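Side-chain contacts in SmhB (Serratia marcescens, PDB 6ZZ5), which is the B component of the tripartite alpha-pore-forming toxin Smh, which probably perforates target-cell membranes: residues Ala14-Ala19 with Arg74-Ile79; Arg58-His63 with Ser262-Leu267; Ala172-Ile177 with Leu267-Gln272; Gly179-Gly184 with Gly190-Ala195; Gly215-Thr220 with Asp351-Leu356. All coordinates share one frame; numbering follows the deposited sequence.

Interaction 1. Residues Ala14-Ala19 with Arg74-Ile79; sequences AQSSQA and RNVTNI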
# COMPACT_ATOMS: atom_id res chain seq x y z
N ALA A 14 -4.27 -3.45 -8.36
CA ALA A 14 -4.61 -2.40 -7.37
C ALA A 14 -3.99 -2.77 -6.02
O ALA A 14 -3.41 -1.88 -5.38
CB ALA A 14 -6.10 -2.21 -7.28
N GLN A 15 -4.03 -4.05 -5.61
CA GLN A 15 -3.56 -4.41 -4.28
C GLN A 15 -2.04 -4.36 -4.26
O GLN A 15 -1.49 -3.93 -3.27
CB GLN A 15 -3.97 -5.80 -3.87
CG GLN A 15 -3.63 -6.11 -2.44
CD GLN A 15 -4.21 -7.42 -1.95
OE1 GLN A 15 -4.12 -8.47 -2.58
NE2 GLN A 15 -4.73 -7.39 -0.75
N SER A 16 -1.40 -4.86 -5.35
CA SER A 16 0.07 -4.88 -5.49
C SER A 16 0.67 -3.46 -5.47
O SER A 16 1.69 -3.23 -4.78
CB SER A 16 0.44 -5.64 -6.73
OG SER A 16 0.02 -6.99 -6.51
N SER A 17 0.08 -2.53 -6.19
CA SER A 17 0.58 -1.14 -6.28
C SER A 17 0.36 -0.47 -4.92
O SER A 17 1.32 0.12 -4.39
CB SER A 17 -0.11 -0.39 -7.40
OG SER A 17 -1.49 -0.47 -7.28
N GLN A 18 -0.80 -0.67 -4.31
CA GLN A 18 -1.09 -0.08 -2.98
C GLN A 18 -0.14 -0.65 -1.93
O GLN A 18 0.32 0.12 -1.07
CB GLN A 18 -2.54 -0.25 -2.57
CG GLN A 18 -2.94 0.70 -1.45
CD GLN A 18 -2.54 0.16 -0.10
OE1 GLN A 18 -2.48 -1.05 0.14
NE2 GLN A 18 -2.30 1.08 0.84
N ALA A 19 0.15 -1.95 -1.99
CA ALA A 19 1.01 -2.63 -1.02
C ALA A 19 2.40 -1.97 -1.01
O ALA A 19 2.99 -1.85 0.06
CB ALA A 19 1.05 -4.11 -1.27
N ARG A 74 2.01 -13.50 -1.59
CA ARG A 74 1.46 -14.85 -1.67
C ARG A 74 0.23 -14.83 -2.58
O ARG A 74 0.07 -15.80 -3.39
CB ARG A 74 1.21 -15.35 -0.25
CG ARG A 74 0.42 -16.63 -0.16
CD ARG A 74 1.23 -17.74 -0.76
NE ARG A 74 2.48 -17.96 -0.06
CZ ARG A 74 3.45 -18.76 -0.50
NH1 ARG A 74 4.55 -18.93 0.21
NH2 ARG A 74 3.31 -19.38 -1.66
N ASN A 75 -0.63 -13.80 -2.44
CA ASN A 75 -1.88 -13.71 -3.22
C ASN A 75 -1.47 -13.70 -4.70
O ASN A 75 -2.13 -14.36 -5.52
CB ASN A 75 -2.70 -12.47 -2.89
CG ASN A 75 -3.91 -12.40 -3.78
OD1 ASN A 75 -4.82 -13.20 -3.60
ND2 ASN A 75 -3.96 -11.43 -4.68
N VAL A 76 -0.43 -12.95 -5.06
CA VAL A 76 -0.02 -12.85 -6.48
C VAL A 76 0.44 -14.25 -6.93
O VAL A 76 0.13 -14.62 -8.09
CB VAL A 76 1.08 -11.79 -6.70
CG1 VAL A 76 1.58 -11.83 -8.11
CG2 VAL A 76 0.60 -10.40 -6.33
N THR A 77 1.22 -14.95 -6.14
CA THR A 77 1.65 -16.34 -6.44
C THR A 77 0.42 -17.25 -6.62
O THR A 77 0.40 -18.13 -7.51
CB THR A 77 2.54 -16.91 -5.32
OG1 THR A 77 3.62 -15.97 -5.22
CG2 THR A 77 3.04 -18.32 -5.61
N ASN A 78 -0.60 -17.06 -5.81
CA ASN A 78 -1.84 -17.89 -5.86
C ASN A 78 -2.57 -17.61 -7.17
O ASN A 78 -3.07 -18.54 -7.76
CB ASN A 78 -2.77 -17.62 -4.68
CG ASN A 78 -2.20 -18.08 -3.37
OD1 ASN A 78 -1.26 -18.87 -3.38
ND2 ASN A 78 -2.77 -17.65 -2.26
N ILE A 79 -2.65 -16.34 -7.60
CA ILE A 79 -3.26 -16.00 -8.90
C ILE A 79 -2.47 -16.74 -9.97
O ILE A 79 -3.06 -17.31 -10.86
CB ILE A 79 -3.27 -14.47 -9.10
CG1 ILE A 79 -4.18 -13.82 -8.04
CG2 ILE A 79 -3.71 -14.15 -10.52
CD1 ILE A 79 -4.26 -12.34 -8.13
O HOH W 1 -2.25 -9.11 -4.72
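Gln15 and Asn75 face each other between helices 4-30 and 44-92, joined through a water rather than directly. From CB, which leads toward helix 44-92, the Gln15 chain runs out fully extended: CG is anti to the backbone N (chi1 -173°) and CD continues the line, which carries the amide out toward Asn75; of its atoms the oxygen comes nearest the other segment. Gln15 OE1 stops 3.6 Å from Asn75 ND2, with the two amide planes turned 76° against each other. The water fills the angle between them, donating to Gln15 OE1 at 2.9 Å and accepting from Asn75 ND2, also at 2.9 Å. This polar bridge is buried within the long helical bundle of the HBL-like toxin fold, and helix 252-300 packs beside it: Ala278 touches Gln15, while Trp285 NE1 bonds to Asn75 OD1, so that both ends of the Asn75 amide are engaged. One residue further along each helix the backbones come nearest, Ser16 CA lying 8.0 Å from Val76 CA. Here Ser16 OG sits against the methyl Val76 CG2 at 3.5 Å. The hydroxyl is turned beside its own backbone N and bonds back to Met12 O, which satisfies it on its own helix.

Interaction 2. Residues Arg58-His63 with Ser262-Leu267; sequences RQHAEH and SGYRGL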
# COMPACT_ATOMS: atom_id res chain seq x y z
N ARG A 58 5.43 2.19 15.34
CA ARG A 58 6.52 1.32 14.85
C ARG A 58 6.09 -0.14 14.89
O ARG A 58 6.33 -0.81 13.90
CB ARG A 58 7.77 1.50 15.73
CG ARG A 58 8.40 2.89 15.59
CD ARG A 58 9.61 3.12 16.55
NE ARG A 58 10.33 1.84 16.59
CZ ARG A 58 11.12 1.40 15.64
NH1 ARG A 58 11.44 2.16 14.61
NH2 ARG A 58 11.64 0.20 15.75
N GLN A 59 5.49 -0.61 15.98
CA GLN A 59 4.95 -1.99 16.05
C GLN A 59 3.87 -2.22 14.96
O GLN A 59 3.88 -3.29 14.33
CB GLN A 59 4.46 -2.29 17.47
CG GLN A 59 3.53 -3.51 17.60
CD GLN A 59 3.99 -4.78 16.92
OE1 GLN A 59 5.18 -5.02 16.72
NE2 GLN A 59 3.02 -5.60 16.53
N HIS A 60 2.95 -1.30 14.75
CA HIS A 60 1.89 -1.47 13.73
C HIS A 60 2.54 -1.59 12.34
O HIS A 60 2.13 -2.43 11.57
CB HIS A 60 0.88 -0.29 13.75
CG HIS A 60 0.03 -0.23 14.96
ND1 HIS A 60 -0.51 -1.37 15.55
CD2 HIS A 60 -0.32 0.82 15.73
CE1 HIS A 60 -1.19 -1.02 16.61
NE2 HIS A 60 -1.07 0.34 16.78
N ALA A 61 3.52 -0.72 12.02
CA ALA A 61 4.31 -0.70 10.78
C ALA A 61 5.02 -2.05 10.61
O ALA A 61 4.98 -2.60 9.48
CB ALA A 61 5.31 0.42 10.82
N GLU A 62 5.67 -2.53 11.68
CA GLU A 62 6.39 -3.84 11.67
C GLU A 62 5.38 -4.95 11.41
O GLU A 62 5.69 -5.92 10.66
CB GLU A 62 7.10 -4.07 13.01
CG GLU A 62 7.85 -5.38 13.09
CD GLU A 62 9.16 -5.39 12.33
OE1 GLU A 62 9.37 -4.45 11.50
OE2 GLU A 62 9.98 -6.35 12.53
N HIS A 63 4.21 -4.88 12.01
CA HIS A 63 3.17 -5.93 11.81
C HIS A 63 2.77 -5.96 10.32
O HIS A 63 2.70 -7.03 9.70
CB HIS A 63 2.01 -5.68 12.76
CG HIS A 63 0.88 -6.64 12.55
ND1 HIS A 63 1.08 -8.03 12.53
CD2 HIS A 63 -0.43 -6.41 12.34
CE1 HIS A 63 -0.08 -8.61 12.34
NE2 HIS A 63 -1.02 -7.63 12.21
N SER A 262 0.23 13.63 12.27
CA SER A 262 -0.14 13.57 10.83
C SER A 262 0.43 12.27 10.27
O SER A 262 -0.28 11.65 9.52
CB SER A 262 0.34 14.74 10.03
OG SER A 262 -0.21 15.94 10.55
N GLY A 263 1.63 11.87 10.72
CA GLY A 263 2.26 10.61 10.29
C GLY A 263 1.46 9.40 10.77
O GLY A 263 1.36 8.43 10.03
N TYR A 264 0.96 9.46 11.99
CA TYR A 264 0.21 8.35 12.61
C TYR A 264 -1.14 8.24 11.88
O TYR A 264 -1.55 7.11 11.49
CB TYR A 264 0.10 8.59 14.12
CG TYR A 264 0.01 7.38 15.02
CD1 TYR A 264 -0.38 6.14 14.55
CD2 TYR A 264 0.34 7.48 16.35
CE1 TYR A 264 -0.45 5.04 15.37
CE2 TYR A 264 0.36 6.36 17.18
CZ TYR A 264 -0.05 5.14 16.70
OH TYR A 264 -0.07 4.04 17.48
N ARG A 265 -1.81 9.37 11.67
CA ARG A 265 -3.10 9.39 10.91
C ARG A 265 -2.86 8.92 9.49
O ARG A 265 -3.68 8.17 9.00
CB ARG A 265 -3.79 10.75 11.03
CG ARG A 265 -4.44 10.84 12.42
CD ARG A 265 -5.30 12.09 12.74
NE ARG A 265 -4.40 13.23 12.75
CZ ARG A 265 -4.22 14.09 11.75
NH1 ARG A 265 -4.91 13.94 10.64
NH2 ARG A 265 -3.35 15.08 11.90
N GLY A 266 -1.76 9.35 8.86
CA GLY A 266 -1.40 8.98 7.47
C GLY A 266 -1.15 7.48 7.36
O GLY A 266 -1.55 6.86 6.31
N LEU A 267 -0.58 6.87 8.41
CA LEU A 267 -0.37 5.40 8.43
C LEU A 267 -1.75 4.72 8.47
O LEU A 267 -1.97 3.76 7.68
CB LEU A 267 0.49 4.99 9.62
CG LEU A 267 0.72 3.50 9.78
CD1 LEU A 267 1.36 2.89 8.54
CD2 LEU A 267 1.53 3.24 11.04
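In the elongated helical bundle of SmhB, His60 on helix 44-92 meets Tyr264 and Leu267 on helix 252-300, the two segments running in the same general direction. The aromatic pair touches edge to edge. Tyr264 OH approaches the edge of the imidazole, near the ring plane, and lies 3.7 Å from His60 CD2; His60 NE2 is slightly farther, at 3.9 Å from Tyr264 OH. His60 CD2 in turn sits at the edge of the phenol, near its plane, so neither ring stacks on the other. The Tyr264 side chain does not set out straight at helix 44-92; a first torsion of -151° and the length of the ring carry the hydroxyl across. His60 starts toward its partner, with CG beside the backbone N (chi1 -68°). Its NE2 is bonded to Asp137 OD2 of helix 99-151, and that bond helps to fix the rotation of the imidazole; the carboxylate would probably polarise the ring. The Tyr264 side chain also packs on Asp137.

Beside the aromatic pair the contact turns apolar and looser. Leu267 CD2 comes to 4.5 Å from His60 CB, and the methyl of Ala61 lies just beyond, at 4.7 Å from Leu267 CD2. Leu134 of helix 99-151 touches both His60 and Leu267, while Cys26 of helix 4-30 touches Ala61 and Leu267. Side chains from helices 4-30, 44-92, 99-151 and 252-300 thus meet here, consistent with the multi-helix bundle of HBL-like alpha-pore-forming toxins.

Interaction 3. Residues Ala172-Ile177 with Leu267-Gln272; sequences AIDGAI and LQTQAQ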
# COMPACT_ATOMS: atom_id res chain seq x y z
N ALA A 172 -3.25 15.03 -1.66
CA ALA A 172 -2.57 15.27 -2.94
C ALA A 172 -1.31 14.38 -3.02
O ALA A 172 -1.01 13.79 -4.04
CB ALA A 172 -2.27 16.74 -3.06
N ILE A 173 -0.53 14.32 -1.97
CA ILE A 173 0.74 13.55 -1.97
C ILE A 173 0.38 12.08 -2.15
O ILE A 173 0.98 11.42 -3.03
CB ILE A 173 1.56 13.78 -0.69
CG1 ILE A 173 1.99 15.25 -0.61
CG2 ILE A 173 2.77 12.83 -0.68
CD1 ILE A 173 2.65 15.61 0.72
N ASP A 174 -0.56 11.60 -1.33
CA ASP A 174 -1.03 10.19 -1.37
C ASP A 174 -1.46 9.85 -2.82
O ASP A 174 -1.04 8.82 -3.35
CB ASP A 174 -2.15 9.95 -0.39
CG ASP A 174 -1.81 9.90 1.09
OD1 ASP A 174 -0.60 9.97 1.46
OD2 ASP A 174 -2.80 9.87 1.89
N GLY A 175 -2.30 10.68 -3.43
CA GLY A 175 -2.76 10.60 -4.84
C GLY A 175 -1.64 10.57 -5.85
O GLY A 175 -1.69 9.72 -6.77
N ALA A 176 -0.66 11.47 -5.74
CA ALA A 176 0.47 11.56 -6.66
C ALA A 176 1.24 10.24 -6.57
O ALA A 176 1.55 9.63 -7.63
CB ALA A 176 1.32 12.75 -6.35
N ILE A 177 1.56 9.81 -5.37
CA ILE A 177 2.35 8.56 -5.19
C ILE A 177 1.56 7.37 -5.73
O ILE A 177 2.17 6.55 -6.46
CB ILE A 177 2.73 8.39 -3.72
CG1 ILE A 177 3.72 9.50 -3.32
CG2 ILE A 177 3.26 6.97 -3.47
CD1 ILE A 177 4.14 9.45 -1.90
N LEU A 267 -0.58 6.87 8.41
CA LEU A 267 -0.37 5.40 8.43
C LEU A 267 -1.75 4.72 8.47
O LEU A 267 -1.97 3.76 7.68
CB LEU A 267 0.49 4.99 9.62
CG LEU A 267 0.72 3.50 9.78
CD1 LEU A 267 1.36 2.89 8.54
CD2 LEU A 267 1.53 3.24 11.04
N GLN A 268 -2.69 5.25 9.24
CA GLN A 268 -4.08 4.74 9.24
C GLN A 268 -4.72 4.91 7.85
O GLN A 268 -5.33 3.93 7.36
CB GLN A 268 -4.93 5.38 10.33
CG GLN A 268 -6.29 4.68 10.40
CD GLN A 268 -7.31 5.36 9.52
OE1 GLN A 268 -7.38 6.58 9.54
NE2 GLN A 268 -8.12 4.58 8.82
N THR A 269 -4.52 6.03 7.20
CA THR A 269 -5.04 6.30 5.83
C THR A 269 -4.54 5.21 4.87
O THR A 269 -5.36 4.63 4.11
CB THR A 269 -4.70 7.71 5.32
OG1 THR A 269 -5.34 8.57 6.26
CG2 THR A 269 -5.23 7.96 3.93
N GLN A 270 -3.25 4.90 4.94
CA GLN A 270 -2.66 3.85 4.09
C GLN A 270 -3.31 2.50 4.41
O GLN A 270 -3.60 1.71 3.48
CB GLN A 270 -1.16 3.81 4.29
CG GLN A 270 -0.47 5.10 3.92
CD GLN A 270 -0.56 5.22 2.43
OE1 GLN A 270 -0.22 4.30 1.69
NE2 GLN A 270 -1.20 6.26 1.99
N ALA A 271 -3.55 2.21 5.68
CA ALA A 271 -4.13 0.92 6.09
C ALA A 271 -5.56 0.82 5.56
O ALA A 271 -5.94 -0.28 5.14
CB ALA A 271 -4.08 0.73 7.60
N GLN A 272 -6.30 1.92 5.55
CA GLN A 272 -7.69 1.95 5.03
C GLN A 272 -7.65 1.57 3.53
O GLN A 272 -8.46 0.77 3.09
CB GLN A 272 -8.37 3.27 5.33
CG GLN A 272 -9.86 3.30 4.92
CD GLN A 272 -10.71 2.52 5.90
OE1 GLN A 272 -10.78 2.87 7.08
NE2 GLN A 272 -11.26 1.42 5.46
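The carboxylate of Asp174 and the amide of Gln270 meet with their planes 65° apart, nitrogen over face. Gln270 NE2 lies over one face of the carboxylate, 3.8 Å from Asp174 OD1 and 3.9 Å from Asp174 OD2. These distances are too long for a close bond; any attraction between amide and anion is probably weak. At the outer end of the same group Thr269 CG2 stands 3.7 Å from Asp174 OD2, displaced to the same side of the plane as the amide. Thr269 turns this methyl toward the acid because its hydroxyl is beside the backbone N (chi1 -61°), where OG1 bonds back to Arg265 O.

The pair joins helix 156-184 to the long helix 252-300 in the bundle, near the centre of the molecule, with Asp174 CA 8.5 Å from Gln270 CA. The contact is made by side-chain ends: Gln270 reaches it through a bend (chi2 -69°), since its CB does not lead straight at Asp174. Helix 4-30 flanks the contact, His21 touching both Gln270 and Ile177, and Tyr25 packing on Gln270. Ile173, next to the acid in sequence, instead faces helix 230-245 at Ser236, Leu237 and Arg240.

Interaction 4. Residues Gly179-Gly184 with Gly190-Ala195; sequences GIVVGG and GAIVTA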
# COMPACT_ATOMS: atom_id res chain seq x y z
N GLY A 179 -0.61 7.15 -8.12
CA GLY A 179 -0.59 7.24 -9.58
C GLY A 179 0.80 6.90 -10.12
O GLY A 179 0.90 6.22 -11.14
N ILE A 180 1.87 7.32 -9.46
CA ILE A 180 3.26 6.98 -9.90
C ILE A 180 3.43 5.46 -9.81
O ILE A 180 3.96 4.88 -10.76
CB ILE A 180 4.33 7.75 -9.11
CG1 ILE A 180 4.22 9.25 -9.40
CG2 ILE A 180 5.72 7.25 -9.43
CD1 ILE A 180 4.98 10.15 -8.42
N VAL A 181 3.04 4.85 -8.70
CA VAL A 181 3.28 3.40 -8.50
C VAL A 181 2.39 2.60 -9.47
O VAL A 181 2.90 1.64 -10.05
CB VAL A 181 3.09 2.92 -7.04
CG1 VAL A 181 3.36 1.43 -6.90
CG2 VAL A 181 4.01 3.69 -6.11
N VAL A 182 1.11 2.95 -9.60
CA VAL A 182 0.20 2.33 -10.61
C VAL A 182 0.85 2.41 -11.98
O VAL A 182 0.86 1.38 -12.73
CB VAL A 182 -1.19 3.03 -10.62
CG1 VAL A 182 -2.03 2.68 -11.85
CG2 VAL A 182 -1.95 2.67 -9.38
N GLY A 183 1.35 3.57 -12.39
CA GLY A 183 1.96 3.74 -13.72
C GLY A 183 3.24 2.90 -13.87
O GLY A 183 3.54 2.44 -14.98
N GLY A 184 3.98 2.68 -12.80
CA GLY A 184 5.24 1.91 -12.93
C GLY A 184 5.11 0.41 -12.69
O GLY A 184 6.06 -0.33 -13.06
N GLY A 190 11.55 -2.45 -15.33
CA GLY A 190 11.52 -1.23 -14.54
C GLY A 190 11.62 -1.54 -13.06
O GLY A 190 11.66 -2.71 -12.64
N ALA A 191 11.69 -0.49 -12.27
CA ALA A 191 11.76 -0.61 -10.81
C ALA A 191 11.00 0.56 -10.19
O ALA A 191 10.73 1.58 -10.87
CB ALA A 191 13.21 -0.64 -10.36
N ILE A 192 10.63 0.37 -8.93
CA ILE A 192 10.09 1.42 -8.05
C ILE A 192 11.26 1.90 -7.18
O ILE A 192 11.95 1.07 -6.62
CB ILE A 192 8.90 0.87 -7.28
CG1 ILE A 192 7.81 0.42 -8.26
CG2 ILE A 192 8.38 1.89 -6.27
CD1 ILE A 192 7.23 1.53 -9.03
N VAL A 193 11.49 3.20 -7.12
CA VAL A 193 12.59 3.81 -6.32
C VAL A 193 11.96 4.58 -5.17
O VAL A 193 10.99 5.38 -5.46
CB VAL A 193 13.41 4.77 -7.19
CG1 VAL A 193 14.53 5.39 -6.37
CG2 VAL A 193 13.98 4.07 -8.41
N THR A 194 12.52 4.46 -3.97
CA THR A 194 11.90 5.03 -2.75
C THR A 194 12.97 5.76 -1.96
O THR A 194 14.19 5.49 -2.10
CB THR A 194 11.17 3.99 -1.88
OG1 THR A 194 12.10 3.06 -1.31
CG2 THR A 194 10.18 3.19 -2.67
N ALA A 195 12.48 6.75 -1.20
CA ALA A 195 13.31 7.57 -0.34
C ALA A 195 12.45 8.09 0.79
O ALA A 195 11.21 8.25 0.59
CB ALA A 195 13.94 8.69 -1.13
O HOH W 2 8.51 0.57 -12.70
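Ile192 inserts its CD1 methyl against the last turn of helix 156-184, beside Val181 and Gly184. Three approaches of 4.4 Å make the packed side, from Ile192 CD1 to Val181 CG1, Val181 CA and Gly184 C. The Ile192 chain is folded twice, CG1 beside the backbone N (chi1 -60°) and CD1 turned again (chi2 -66°), which lays the methyl along the helix surface. The fit is close at Gly184, whose lack of a side chain lets the methyl settle near the backbone. Met218 of the next strand touches both Val181 and Ile192 and closes the apolar layer.

This is the junction where a helix hands over to the small sheet: residues between 184 and 191 reverse the chain, and strand 191-196 then starts back past the helix end, touching it through Ile192. The hairpin of strands 191-196 and 216-221 probably corresponds to the beta-tongue of ClyA-like toxins. Toward the turn a water takes over. It donates to Gly184 O at 2.6 Å and, more weakly, to Ala191 O at 3.0 Å, linking the carbonyl at the helix end to the start of the strand. The Ala191 methyl points away from the helix; on the helix, Val182 and Gly183 are exposed.

Interaction 5. Residues Gly215-Thr220 with Asp351-Leu356; sequences GIAMMT and DFVKRL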
# COMPACT_ATOMS: atom_id res chain seq x y z
N GLY A 215 7.12 10.91 5.46
CA GLY A 215 7.98 11.68 4.54
C GLY A 215 8.57 10.77 3.51
O GLY A 215 9.70 10.32 3.72
N ILE A 216 7.79 10.44 2.49
CA ILE A 216 8.15 9.42 1.47
C ILE A 216 8.10 9.99 0.07
O ILE A 216 7.23 10.82 -0.24
CB ILE A 216 7.28 8.15 1.58
CG1 ILE A 216 5.79 8.41 1.33
CG2 ILE A 216 7.51 7.51 2.93
CD1 ILE A 216 5.00 7.17 1.11
N ALA A 217 8.99 9.47 -0.74
CA ALA A 217 8.97 9.65 -2.20
C ALA A 217 9.00 8.26 -2.84
O ALA A 217 9.75 7.35 -2.37
CB ALA A 217 10.13 10.48 -2.66
N MET A 218 8.15 8.10 -3.84
CA MET A 218 8.20 6.93 -4.72
C MET A 218 8.23 7.44 -6.16
O MET A 218 7.42 8.30 -6.59
CB MET A 218 7.00 6.02 -4.45
CG MET A 218 6.81 5.66 -2.95
SD MET A 218 5.58 4.41 -2.68
CE MET A 218 6.34 2.93 -3.33
N MET A 219 9.14 6.86 -6.90
CA MET A 219 9.40 7.24 -8.29
C MET A 219 9.59 5.95 -9.07
O MET A 219 9.62 4.90 -8.46
CB MET A 219 10.63 8.15 -8.33
CG MET A 219 10.32 9.48 -7.71
SD MET A 219 11.76 10.27 -7.08
CE MET A 219 12.16 9.17 -5.72
N THR A 220 9.68 6.05 -10.38
CA THR A 220 9.91 4.91 -11.30
C THR A 220 11.32 5.02 -11.89
O THR A 220 11.88 6.13 -12.00
CB THR A 220 8.84 4.86 -12.40
OG1 THR A 220 8.87 6.11 -13.08
CG2 THR A 220 7.47 4.56 -11.84
N ASP A 351 13.35 18.51 -0.67
CA ASP A 351 14.67 18.96 -1.21
C ASP A 351 15.29 17.82 -2.03
O ASP A 351 15.76 18.08 -3.13
CB ASP A 351 15.58 19.39 -0.06
CG ASP A 351 16.87 20.05 -0.49
OD1 ASP A 351 16.91 20.61 -1.59
OD2 ASP A 351 17.80 19.99 0.30
N PHE A 352 15.25 16.59 -1.52
CA PHE A 352 15.83 15.42 -2.22
C PHE A 352 15.13 15.20 -3.57
O PHE A 352 15.78 14.98 -4.58
CB PHE A 352 15.63 14.16 -1.38
CG PHE A 352 16.23 12.93 -1.98
CD1 PHE A 352 17.61 12.70 -1.89
CD2 PHE A 352 15.41 11.98 -2.59
CE1 PHE A 352 18.15 11.55 -2.45
CE2 PHE A 352 15.96 10.82 -3.11
CZ PHE A 352 17.34 10.63 -3.06
N VAL A 353 13.80 15.23 -3.56
CA VAL A 353 13.01 15.03 -4.79
C VAL A 353 13.22 16.22 -5.73
O VAL A 353 13.34 15.98 -6.94
CB VAL A 353 11.54 14.74 -4.46
CG1 VAL A 353 10.67 14.78 -5.70
CG2 VAL A 353 11.43 13.40 -3.74
N LYS A 354 13.33 17.44 -5.20
CA LYS A 354 13.58 18.61 -6.07
C LYS A 354 14.92 18.44 -6.79
O LYS A 354 14.97 18.62 -8.01
CB LYS A 354 13.50 19.90 -5.28
CG LYS A 354 13.49 21.18 -6.12
CD LYS A 354 12.94 22.32 -5.25
CE LYS A 354 13.72 23.61 -5.35
NZ LYS A 354 13.37 24.34 -6.59
N ARG A 355 15.96 17.98 -6.11
CA ARG A 355 17.28 17.71 -6.77
C ARG A 355 17.13 16.64 -7.83
O ARG A 355 17.72 16.79 -8.89
CB ARG A 355 18.32 17.31 -5.74
CG ARG A 355 18.83 18.51 -4.96
CD ARG A 355 19.35 18.09 -3.61
NE ARG A 355 19.60 19.23 -2.76
CZ ARG A 355 20.77 19.81 -2.59
NH1 ARG A 355 21.85 19.36 -3.20
NH2 ARG A 355 20.84 20.84 -1.78
N LEU A 356 16.35 15.59 -7.60
CA LEU A 356 16.08 14.56 -8.62
C LEU A 356 15.27 15.14 -9.77
O LEU A 356 15.54 14.80 -10.90
CB LEU A 356 15.33 13.38 -8.01
CG LEU A 356 16.18 12.40 -7.23
CD1 LEU A 356 15.33 11.22 -6.79
CD2 LEU A 356 17.37 11.94 -8.07
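Segment 215-220, on strand 216-221, lies against segment 351-356 of helix 349-359 with Ala217 CA 7.2 Å from Val353 CA, and the extended strand backbone sends Ala217 and Met219 toward the helix while Ile216 and Met218 point away. The close spot is between small groups: Ala217 CB and Val353 CG2 meet at 3.4 Å, tighter than usual for two methyl carbons. Val353 CG2 is the branch beside the backbone N, with CG1 anti to that N (chi1 170°).

Met219 supplies the second contact, two residues along the strand and three along the helix. Met219 SD lies 3.7 Å from Leu356 CD1, and a bend at chi3 (-67°) brings the terminal methyl Met219 CE to 3.9 Å from the same Leu356 CD1. A single leucine methyl thus touches both atoms at the end of the thioether chain, and the two side chains cross at a slant. The pairs are wholly apolar, from alternate strand positions and successive helix turns.

Helix 349-359 therefore covers one face of the sheet, with Phe352 reaching the neighbouring strand at Ala195. The other face, through Ile216 and Met218, rests on helix 4-30 and helix 156-184.

Interactions 1 and 2 are buried contacts of the helical bundle and share helix 44-92; their chemistry is mixed, with polar groups drawing on outside partners. Interaction 3, partly buried, shares helix 252-300 with interaction 2, their segments overlapping at Leu267, which takes part only in interaction 2, and helix 156-184 with interaction 4. It also touches interaction 1, where Gln18 NE2 comes to 3.0 Å from Gln270 O. Interactions 4 and 5 set helices against the sheet with apolar side chains, interaction 4 adding a water between backbone carbonyls. Their strands are antiparallel neighbours, probably hydrogen-bonded through Val193 O to Met219 N at 2.8 Å. Ile177 packing on Met218 ties interaction 3 to interaction 5.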